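Long-range contacts in insulinase family protease (Yersinia pestis, PDB 3GO9), which is a predicted protease of the insulinase (M16) family, whose activity is inferred from that family and whose substrate is not established here: residues A343-V348 with E459-I464; W301-V306 with A349-A354; T208-T213 with G238-P243. All blocks are in the same frame, centred on the assembly; numbering follows the deposited sequence. Where two conformers were deposited one is given.

Contact 1 of 3, residues A343-V348 with E459-I464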
loop_
_atom_site.group_PDB
_atom_site.type_symbol
_atom_site.label_atom_id
_atom_site.label_comp_id
_atom_site.label_asym_id
_atom_site.label_seq_id
_atom_site.Cartn_x
_atom_site.Cartn_y
_atom_site.Cartn_z
ATOM N N ALA A 343 1.341 30.098 -13.755
ATOM C CA ALA A 343 1.603 30.886 -12.538
ATOM C C ALA A 343 1.800 29.990 -11.319
ATOM O O ALA A 343 2.702 30.204 -10.520
ATOM C CB ALA A 343 0.457 31.885 -12.288
ATOM N N ASN A 344 0.958 28.966 -11.181
ATOM C CA ASN A 344 1.004 28.093 -10.036
ATOM C C ASN A 344 2.222 27.170 -10.042
ATOM O O ASN A 344 2.872 26.958 -9.017
ATOM C CB ASN A 344 -0.324 27.322 -9.877
ATOM C CG ASN A 344 -1.412 28.169 -9.227
ATOM O OD1 ASN A 344 -1.088 29.079 -8.462
ATOM N ND2 ASN A 344 -2.694 27.921 -9.568
HETATM N N MSE A 345 2.570 26.675 -11.224
HETATM C CA MSE A 345 3.803 25.933 -11.376
HETATM C C MSE A 345 5.032 26.792 -11.046
HETATM O O MSE A 345 5.956 26.348 -10.367
HETATM C CB MSE A 345 3.938 25.395 -12.773
HETATM C CG MSE A 345 5.205 24.591 -12.981
HETATM SE SE MSE A 345 5.554 24.031 -14.840
HETATM C CE MSE A 345 6.047 25.741 -15.583
ATOM N N THR A 346 5.016 28.035 -11.527
ATOM C CA THR A 346 6.109 28.981 -11.266
ATOM C C THR A 346 6.269 29.229 -9.760
ATOM O O THR A 346 7.401 29.259 -9.238
ATOM C CB THR A 346 5.880 30.306 -12.060
ATOM O OG1 THR A 346 5.994 30.038 -13.475
ATOM C CG2 THR A 346 6.929 31.348 -11.650
ATOM N N PHE A 347 5.147 29.380 -9.056
ATOM C CA PHE A 347 5.133 29.557 -7.602
ATOM C C PHE A 347 5.859 28.402 -6.933
ATOM O O PHE A 347 6.747 28.606 -6.121
ATOM C CB PHE A 347 3.693 29.609 -7.057
ATOM C CG PHE A 347 3.629 29.454 -5.561
ATOM C CD1 PHE A 347 4.069 30.483 -4.734
ATOM C CD2 PHE A 347 3.188 28.285 -4.970
ATOM C CE1 PHE A 347 4.031 30.351 -3.348
ATOM C CE2 PHE A 347 3.164 28.141 -3.553
ATOM C CZ PHE A 347 3.598 29.162 -2.756
ATOM N N VAL A 348 5.477 27.177 -7.268
ATOM C CA VAL A 348 6.134 26.010 -6.649
ATOM C C VAL A 348 7.611 25.885 -7.084
ATOM O O VAL A 348 8.453 25.577 -6.275
ATOM C CB VAL A 348 5.354 24.702 -6.909
ATOM C CG1 VAL A 348 6.113 23.505 -6.366
ATOM C CG2 VAL A 348 3.970 24.781 -6.266
ATOM N N GLU A 459 10.193 23.801 -20.517
ATOM C CA GLU A 459 11.177 24.859 -20.745
ATOM C C GLU A 459 11.084 25.973 -19.706
ATOM O O GLU A 459 12.110 26.400 -19.155
ATOM C CB GLU A 459 11.024 25.431 -22.153
ATOM C CG GLU A 459 11.358 24.425 -23.256
ATOM C CD GLU A 459 11.233 25.031 -24.639
ATOM O OE1 GLU A 459 11.234 26.281 -24.766
ATOM O OE2 GLU A 459 11.143 24.261 -25.606
ATOM N N ILE A 460 9.847 26.420 -19.427
ATOM C CA ILE A 460 9.564 27.424 -18.394
ATOM C C ILE A 460 10.079 26.951 -17.035
ATOM O O ILE A 460 10.800 27.656 -16.333
ATOM C CB ILE A 460 8.039 27.747 -18.333
ATOM C CG1 ILE A 460 7.600 28.523 -19.577
ATOM C CG2 ILE A 460 7.665 28.546 -17.091
ATOM C CD1 ILE A 460 6.072 28.658 -19.733
ATOM N N TYR A 461 9.743 25.719 -16.689
ATOM C CA TYR A 461 10.190 25.083 -15.465
ATOM C C TYR A 461 11.714 25.029 -15.409
ATOM O O TYR A 461 12.330 25.388 -14.391
ATOM C CB TYR A 461 9.603 23.656 -15.355
ATOM C CG TYR A 461 10.036 22.941 -14.101
ATOM C CD1 TYR A 461 9.342 23.084 -12.908
ATOM C CD2 TYR A 461 11.140 22.091 -14.100
ATOM C CE1 TYR A 461 9.758 22.435 -11.773
ATOM C CE2 TYR A 461 11.545 21.442 -12.998
ATOM C CZ TYR A 461 10.860 21.617 -11.819
ATOM O OH TYR A 461 11.236 20.972 -10.687
ATOM N N ASN A 462 12.328 24.573 -16.498
ATOM C CA ASN A 462 13.808 24.511 -16.532
ATOM C C ASN A 462 14.453 25.874 -16.277
ATOM O O ASN A 462 15.481 25.974 -15.613
ATOM C CB ASN A 462 14.284 23.932 -17.860
ATOM C CG ASN A 462 14.011 22.446 -17.970
ATOM O OD1 ASN A 462 13.671 21.773 -16.976
ATOM N ND2 ASN A 462 14.170 21.911 -19.183
ATOM N N GLY A 463 13.811 26.930 -16.769
ATOM C CA GLY A 463 14.320 28.290 -16.560
ATOM C C GLY A 463 14.429 28.640 -15.082
ATOM O O GLY A 463 15.423 29.197 -14.633
ATOM N N ILE A 464 13.405 28.262 -14.315
ATOM C CA ILE A 464 13.365 28.584 -12.884
ATOM C C ILE A 464 14.356 27.743 -12.116
ATOM O O ILE A 464 14.992 28.208 -11.165
ATOM C CB ILE A 464 11.954 28.400 -12.311
ATOM C CG1 ILE A 464 10.976 29.373 -12.979
ATOM C CG2 ILE A 464 11.959 28.571 -10.783
ATOM C CD1 ILE A 464 9.534 28.897 -12.921
#

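Contact 2 of 3, residues W301-V306 with A349-A354. With ZN (zinc ion), chain D.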
loop_
_atom_site.group_PDB
_atom_site.type_symbol
_atom_site.label_atom_id
_atom_site.label_comp_id
_atom_site.label_asym_id
_atom_site.label_seq_id
_atom_site.Cartn_x
_atom_site.Cartn_y
_atom_site.Cartn_z
ATOM N N TRP A 301 5.943 20.857 3.858
ATOM C CA TRP A 301 5.581 21.701 4.955
ATOM C C TRP A 301 5.872 23.196 4.673
ATOM O O TRP A 301 5.016 24.047 4.885
ATOM C CB TRP A 301 6.363 21.204 6.155
ATOM C CG TRP A 301 6.352 22.047 7.293
ATOM C CD1 TRP A 301 5.324 22.239 8.156
ATOM C CD2 TRP A 301 7.459 22.826 7.793
ATOM N NE1 TRP A 301 5.711 23.096 9.154
ATOM C CE2 TRP A 301 7.015 23.469 8.956
ATOM C CE3 TRP A 301 8.785 23.032 7.363
ATOM C CZ2 TRP A 301 7.831 24.329 9.697
ATOM C CZ3 TRP A 301 9.592 23.878 8.099
ATOM C CH2 TRP A 301 9.110 24.520 9.257
ATOM N N HIS A 302 7.063 23.466 4.161
ATOM C CA HIS A 302 7.503 24.838 3.890
ATOM C C HIS A 302 6.655 25.466 2.794
ATOM O O HIS A 302 6.231 26.619 2.932
ATOM C CB HIS A 302 8.916 24.834 3.406
ATOM C CG HIS A 302 9.419 26.179 3.037
ATOM N ND1 HIS A 302 9.905 27.052 3.974
ATOM C CD2 HIS A 302 9.538 26.797 1.838
ATOM C CE1 HIS A 302 10.260 28.179 3.373
ATOM N NE2 HIS A 302 10.038 28.054 2.079
ATOM N N ILE A 303 6.450 24.727 1.710
ATOM C CA ILE A 303 5.637 25.237 0.578
ATOM C C ILE A 303 4.211 25.481 1.058
ATOM O O ILE A 303 3.624 26.525 0.745
ATOM C CB ILE A 303 5.684 24.359 -0.682
ATOM C CG1 ILE A 303 7.119 24.207 -1.223
ATOM C CG2 ILE A 303 4.761 24.941 -1.796
ATOM C CD1 ILE A 303 7.234 23.135 -2.274
ATOM N N LYS A 304 3.648 24.570 1.850
ATOM C CA LYS A 304 2.310 24.780 2.363
ATOM C C LYS A 304 2.211 26.032 3.181
ATOM O O LYS A 304 1.219 26.754 3.058
ATOM C CB LYS A 304 1.874 23.614 3.254
ATOM C CG LYS A 304 1.493 22.381 2.507
ATOM C CD LYS A 304 0.439 21.592 3.307
ATOM C CE LYS A 304 0.835 21.342 4.782
ATOM N NZ LYS A 304 0.329 22.426 5.703
ATOM N N GLN A 305 3.200 26.273 4.035
ATOM C CA GLN A 305 3.171 27.462 4.880
ATOM C C GLN A 305 3.254 28.713 4.012
ATOM O O GLN A 305 2.585 29.698 4.315
ATOM C CB GLN A 305 4.334 27.535 5.867
ATOM C CG GLN A 305 4.605 26.271 6.624
ATOM C CD GLN A 305 5.113 26.539 8.004
ATOM O OE1 GLN A 305 6.302 26.863 8.198
ATOM N NE2 GLN A 305 4.218 26.408 8.996
ATOM N N VAL A 306 4.137 28.697 3.007
ATOM C CA VAL A 306 4.319 29.881 2.127
ATOM C C VAL A 306 3.004 30.144 1.428
ATOM O O VAL A 306 2.602 31.301 1.270
ATOM C CB VAL A 306 5.435 29.652 1.086
ATOM C CG1 VAL A 306 5.491 30.812 0.089
ATOM C CG2 VAL A 306 6.807 29.514 1.766
ATOM N N ALA A 349 7.897 26.069 -8.365
ATOM C CA ALA A 349 9.256 25.888 -8.893
ATOM C C ALA A 349 10.194 26.896 -8.249
ATOM O O ALA A 349 11.349 26.601 -7.961
ATOM C CB ALA A 349 9.296 26.072 -10.380
ATOM N N ARG A 350 9.707 28.086 -7.950
ATOM C CA ARG A 350 10.607 29.047 -7.287
ATOM C C ARG A 350 10.878 28.646 -5.847
ATOM O O ARG A 350 11.978 28.882 -5.333
ATOM C CB ARG A 350 10.029 30.457 -7.401
ATOM C CG ARG A 350 10.134 31.014 -8.854
ATOM C CD ARG A 350 9.575 32.374 -9.002
ATOM N NE ARG A 350 8.547 32.558 -7.994
ATOM C CZ ARG A 350 8.366 33.646 -7.266
ATOM N NH1 ARG A 350 9.111 34.729 -7.445
ATOM N NH2 ARG A 350 7.385 33.648 -6.361
ATOM N N GLU A 351 9.914 28.010 -5.197
ATOM C CA GLU A 351 10.181 27.451 -3.859
ATOM C C GLU A 351 11.227 26.326 -3.910
ATOM O O GLU A 351 12.151 26.257 -3.096
ATOM C CB GLU A 351 8.946 26.880 -3.215
ATOM C CG GLU A 351 7.965 27.897 -2.819
ATOM C CD GLU A 351 8.573 28.922 -1.880
ATOM O OE1 GLU A 351 9.171 28.483 -0.881
ATOM O OE2 GLU A 351 8.468 30.145 -2.172
ATOM N N LEU A 352 11.056 25.429 -4.863
ATOM C CA LEU A 352 12.028 24.341 -5.008
ATOM C C LEU A 352 13.463 24.840 -5.317
ATOM O O LEU A 352 14.429 24.340 -4.759
ATOM C CB LEU A 352 11.588 23.346 -6.048
ATOM C CG LEU A 352 10.238 22.647 -5.837
ATOM C CD1 LEU A 352 10.020 21.778 -7.087
ATOM C CD2 LEU A 352 10.122 21.874 -4.539
ATOM N N ALA A 353 13.566 25.859 -6.159
ATOM C CA ALA A 353 14.847 26.446 -6.502
ATOM C C ALA A 353 15.501 27.049 -5.256
ATOM O O ALA A 353 16.705 26.886 -5.047
ATOM C CB ALA A 353 14.693 27.464 -7.544
ATOM N N ALA A 354 14.710 27.759 -4.472
ATOM C CA ALA A 354 15.230 28.377 -3.237
ATOM C C ALA A 354 15.624 27.326 -2.214
ATOM O O ALA A 354 16.693 27.415 -1.580
ATOM C CB ALA A 354 14.176 29.378 -2.642
HETATM ZN ZN ZN D . 10.195 29.391 0.561
HETATM O O HOH W 1 12.092 29.559 -0.006
#

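Contact 3 of 3, residues T208-T213 with G238-P243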
loop_
_atom_site.group_PDB
_atom_site.type_symbol
_atom_site.label_atom_id
_atom_site.label_comp_id
_atom_site.label_asym_id
_atom_site.label_seq_id
_atom_site.Cartn_x
_atom_site.Cartn_y
_atom_site.Cartn_z
ATOM N N THR A 208 -2.227 -22.789 -3.050
ATOM C CA THR A 208 -1.427 -23.722 -2.258
ATOM C C THR A 208 -1.039 -23.041 -0.926
ATOM O O THR A 208 -0.861 -21.801 -0.888
ATOM C CB THR A 208 -0.178 -24.207 -3.032
ATOM O OG1 THR A 208 0.622 -23.091 -3.409
ATOM C CG2 THR A 208 -0.622 -24.923 -4.366
ATOM N N PRO A 209 -0.902 -23.815 0.174
ATOM C CA PRO A 209 -0.747 -23.208 1.514
ATOM C C PRO A 209 0.540 -22.447 1.659
ATOM O O PRO A 209 0.628 -21.494 2.445
ATOM C CB PRO A 209 -0.840 -24.386 2.484
ATOM C CG PRO A 209 -0.709 -25.638 1.609
ATOM C CD PRO A 209 -1.262 -25.226 0.260
ATOM N N ASP A 210 1.566 -22.877 0.900
ATOM C CA ASP A 210 2.843 -22.185 0.921
ATOM C C ASP A 210 2.824 -20.794 0.293
ATOM O O ASP A 210 3.810 -20.038 0.430
ATOM C CB ASP A 210 3.934 -23.081 0.280
ATOM C CG ASP A 210 3.679 -23.378 -1.183
ATOM O OD1 ASP A 210 2.503 -23.445 -1.590
ATOM O OD2 ASP A 210 4.688 -23.623 -1.920
ATOM N N ALA A 211 1.714 -20.439 -0.373
ATOM C CA ALA A 211 1.520 -19.142 -0.964
ATOM C C ALA A 211 0.495 -18.316 -0.178
ATOM O O ALA A 211 0.031 -17.319 -0.701
ATOM C CB ALA A 211 1.072 -19.291 -2.380
HETATM N N MSE A 212 0.210 -18.708 1.064
HETATM C CA MSE A 212 -0.843 -18.058 1.864
HETATM C C MSE A 212 -0.341 -17.585 3.210
HETATM O O MSE A 212 0.431 -18.274 3.874
HETATM C CB MSE A 212 -2.015 -18.995 2.125
HETATM C CG MSE A 212 -2.615 -19.534 0.836
HETATM SE SE MSE A 212 -4.176 -20.588 1.213
HETATM C CE MSE A 212 -4.680 -21.024 -0.622
ATOM N N THR A 213 -0.854 -16.439 3.627
ATOM C CA THR A 213 -0.646 -15.936 4.986
ATOM C C THR A 213 -1.948 -15.398 5.518
ATOM O O THR A 213 -2.585 -14.519 4.870
ATOM C CB THR A 213 0.386 -14.820 5.064
ATOM O OG1 THR A 213 1.627 -15.245 4.435
ATOM C CG2 THR A 213 0.663 -14.401 6.467
ATOM N N GLY A 238 -0.667 -29.052 -1.554
ATOM C CA GLY A 238 -0.047 -28.453 -2.721
ATOM C C GLY A 238 1.126 -27.597 -2.343
ATOM O O GLY A 238 1.288 -27.214 -1.185
ATOM N N LYS A 239 2.026 -27.390 -3.314
ATOM C CA LYS A 239 3.236 -26.624 -3.094
ATOM C C LYS A 239 3.563 -26.033 -4.453
ATOM O O LYS A 239 3.327 -26.691 -5.503
ATOM C CB LYS A 239 4.377 -27.526 -2.588
ATOM C CG LYS A 239 5.649 -26.848 -2.149
ATOM C CD LYS A 239 6.720 -27.886 -1.760
ATOM C CE LYS A 239 8.090 -27.230 -1.659
ATOM N NZ LYS A 239 8.126 -26.176 -0.597
ATOM N N ARG A 240 4.070 -24.816 -4.435
ATOM C CA ARG A 240 4.542 -24.136 -5.627
ATOM C C ARG A 240 5.880 -24.685 -6.115
ATOM O O ARG A 240 6.830 -24.719 -5.372
ATOM C CB ARG A 240 4.835 -22.682 -5.300
ATOM C CG ARG A 240 3.676 -21.928 -4.906
ATOM C CD ARG A 240 2.732 -21.851 -6.044
ATOM N NE ARG A 240 1.626 -20.963 -5.802
ATOM C CZ ARG A 240 1.552 -19.642 -5.985
ATOM N NH1 ARG A 240 2.521 -18.882 -6.405
ATOM N NH2 ARG A 240 0.403 -19.073 -5.752
ATOM N N THR A 241 6.003 -25.005 -7.388
ATOM C CA THR A 241 7.350 -25.353 -7.869
ATOM C C THR A 241 8.350 -24.159 -8.028
ATOM O O THR A 241 9.571 -24.383 -7.879
ATOM C CB THR A 241 7.358 -26.175 -9.132
ATOM O OG1 THR A 241 7.553 -25.296 -10.235
ATOM C CG2 THR A 241 6.083 -27.057 -9.278
ATOM N N ALA A 242 7.847 -22.933 -8.299
ATOM C CA ALA A 242 8.684 -21.702 -8.479
ATOM C C ALA A 242 8.354 -20.634 -7.412
ATOM O O ALA A 242 7.263 -20.673 -6.795
ATOM C CB ALA A 242 8.453 -21.110 -9.864
ATOM N N PRO A 243 9.255 -19.650 -7.218
ATOM C CA PRO A 243 8.846 -18.522 -6.341
ATOM C C PRO A 243 7.570 -17.847 -6.897
ATOM O O PRO A 243 7.361 -17.797 -8.134
ATOM C CB PRO A 243 10.055 -17.555 -6.374
ATOM C CG PRO A 243 11.258 -18.432 -6.880
ATOM C CD PRO A 243 10.616 -19.474 -7.782
HETATM O O HOH W 2 7.196 -23.934 -1.197
#

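Contact 1 of 3, residues A343-V348 with E459-I464
M345, a selenomethionine, reaches from helix 341-358 to I460 and Y461 of helix 454-465, two nearly parallel helices of the second alpha/beta unit in an insulinase-type (M16) fold. The axes of the two segments approach to 10.0 Å and cross at -26°, a spacing bridged by M345, I460, I464 and T346. The long, unbranched chain of M345 can span it. Its CG lies anti to the backbone N (chi1 -179°) and SE continues the extension, before a bend at chi3 (72°) turns CE aside. M345 and Y461 cross at about a right angle: SE comes against Y461 CB, 4.1 Å away, so the tyrosine meets its neighbour through its methylene. CE also lies 3.9 Å from Y461 N. The ring of Y461 packs on A349 of helix 341-358, and its hydroxyl end reaches L352.

One turn later along helix 454-465, I464 crosses T346 at a similarly steep angle. I464 CD1 sits over the branched end of T346, 3.8 Å from T346 CG2 and equally close to T346 OG1. Threonine fits here because its hydroxyl is satisfied by a hydrogen bond to T342 O in its own helix, which lets both branches take the apolar CD1. I460 meets M345 obliquely through its beta branch, with M345 CE 3.6 Å from I460 CG2.

Contact 2 of 3, residues W301-V306 with A349-A354
H302 and E351 hold one zinc ion between helix 283-309 and helix 341-358, a metal bridge in the second alpha/beta unit of the M16 fold. The segment axes come within 10.6 Å, with 131° between their directions. Coordination joins them first: H302 NE2 and E351 OE1 each bind the zinc ion at 2.0 Å, and water 1 is a third ligand. Histidine offers a nitrogen at its ring edge and glutamate a flexible arm, bent at chi2 (-57°), that carries its carboxylate to the metal. The two side chains cross at about a right angle, and E351 OE1 lies in the imidazole plane, 3.1 Å from H302 NE2. This closeness reflects the shared metal. The site ties the two helices together and is separate from the zinc site at H72.

Apolar packing flanks it. I303 and E351 run alongside each other, pointing opposite ways, with I303 CG1 3.8 Å from E351 CB, so the methylenes of the acid give an apolar flank. I303 CD1 touches L352 CD2 at 3.9 Å. V306 adds van der Waals contact, tip to tip with the carboxylate: V306 CG2 is 3.7 Å from E351 OE1.

Contact 3 of 3, residues T208-T213 with G238-P243
R240 lies against T208, D210 and A211, where the turn leading into strand 212-218, part of the seven-stranded mixed sheet of the M16-type fold, meets the loop that follows helix 222-233. Its CB rests 3.5 Å from D210 OD2, the same oxygen that accepts a hydrogen bond from R240 N at 2.9 Å. That bond is nearly straight (165°) and uses the syn lone pair of OD2. CG stays close to OD2 but also approaches T208 OG1. A bend at chi2 (-64°) turns CD aside, and it too stays beside T208 OG1. NE then makes a long, weak hydrogen bond to T208 OG1. R240 CZ lies 3.7 Å from A211 CB. At the tip, A211 CB lies over one face of the guanidinium toward its rim, with A211 CB 3.4 Å from R240 NH2. An alanine is small enough to let the flat group lie this near the backbone. NH2 hydrogen-bonds the carbonyl oxygens of W206, just before the turn, and of N57.

T208 OG1 donates to D210 OD1 at 2.6 Å, inside a short turn in which A211 N bonds to T208 O, and helps fix the carboxylate. Its OD2 faces the loop, where water 2 donates to it and accepts from K239 NZ. K239 NZ stands 4.5 Å from D210 OD2, so the water mediates between the charges. G238 passes beside T208 and P209; a CB at its position would collide with T208 CG2, and at these backbone angles would be jammed against the preceding carbonyl oxygen.

D210 therefore gathers a backbone N-H, a hydroxyl and a water on its two oxygens. With the positive side chains of K239 and R240 nearby, its carboxylate is probably stabilised as the anion.

Contacts 1 and 2 form one continuous patch, their centres 12 Å apart, because both use helix 341-358: residues 343-348 and 349-354 each carry most of one contact, with overlap at F347, A349 and R350. Their segments alternate along the chain, and I464 touches A349 and R350 while F347 reaches V306, so helix 341-358 is packed by both neighbours. Contact 1 also lies beside strand 267-276 of the five-stranded sheet. Contact 3 comes earlier in sequence, on the opposite side of the chain's centre, about 49 Å from contact 2 and 51 Å from contact 1, centre to centre. It borders the seven-stranded sheet through strand 212-218, so the contacts lie in separate parts of this two-sheet protein.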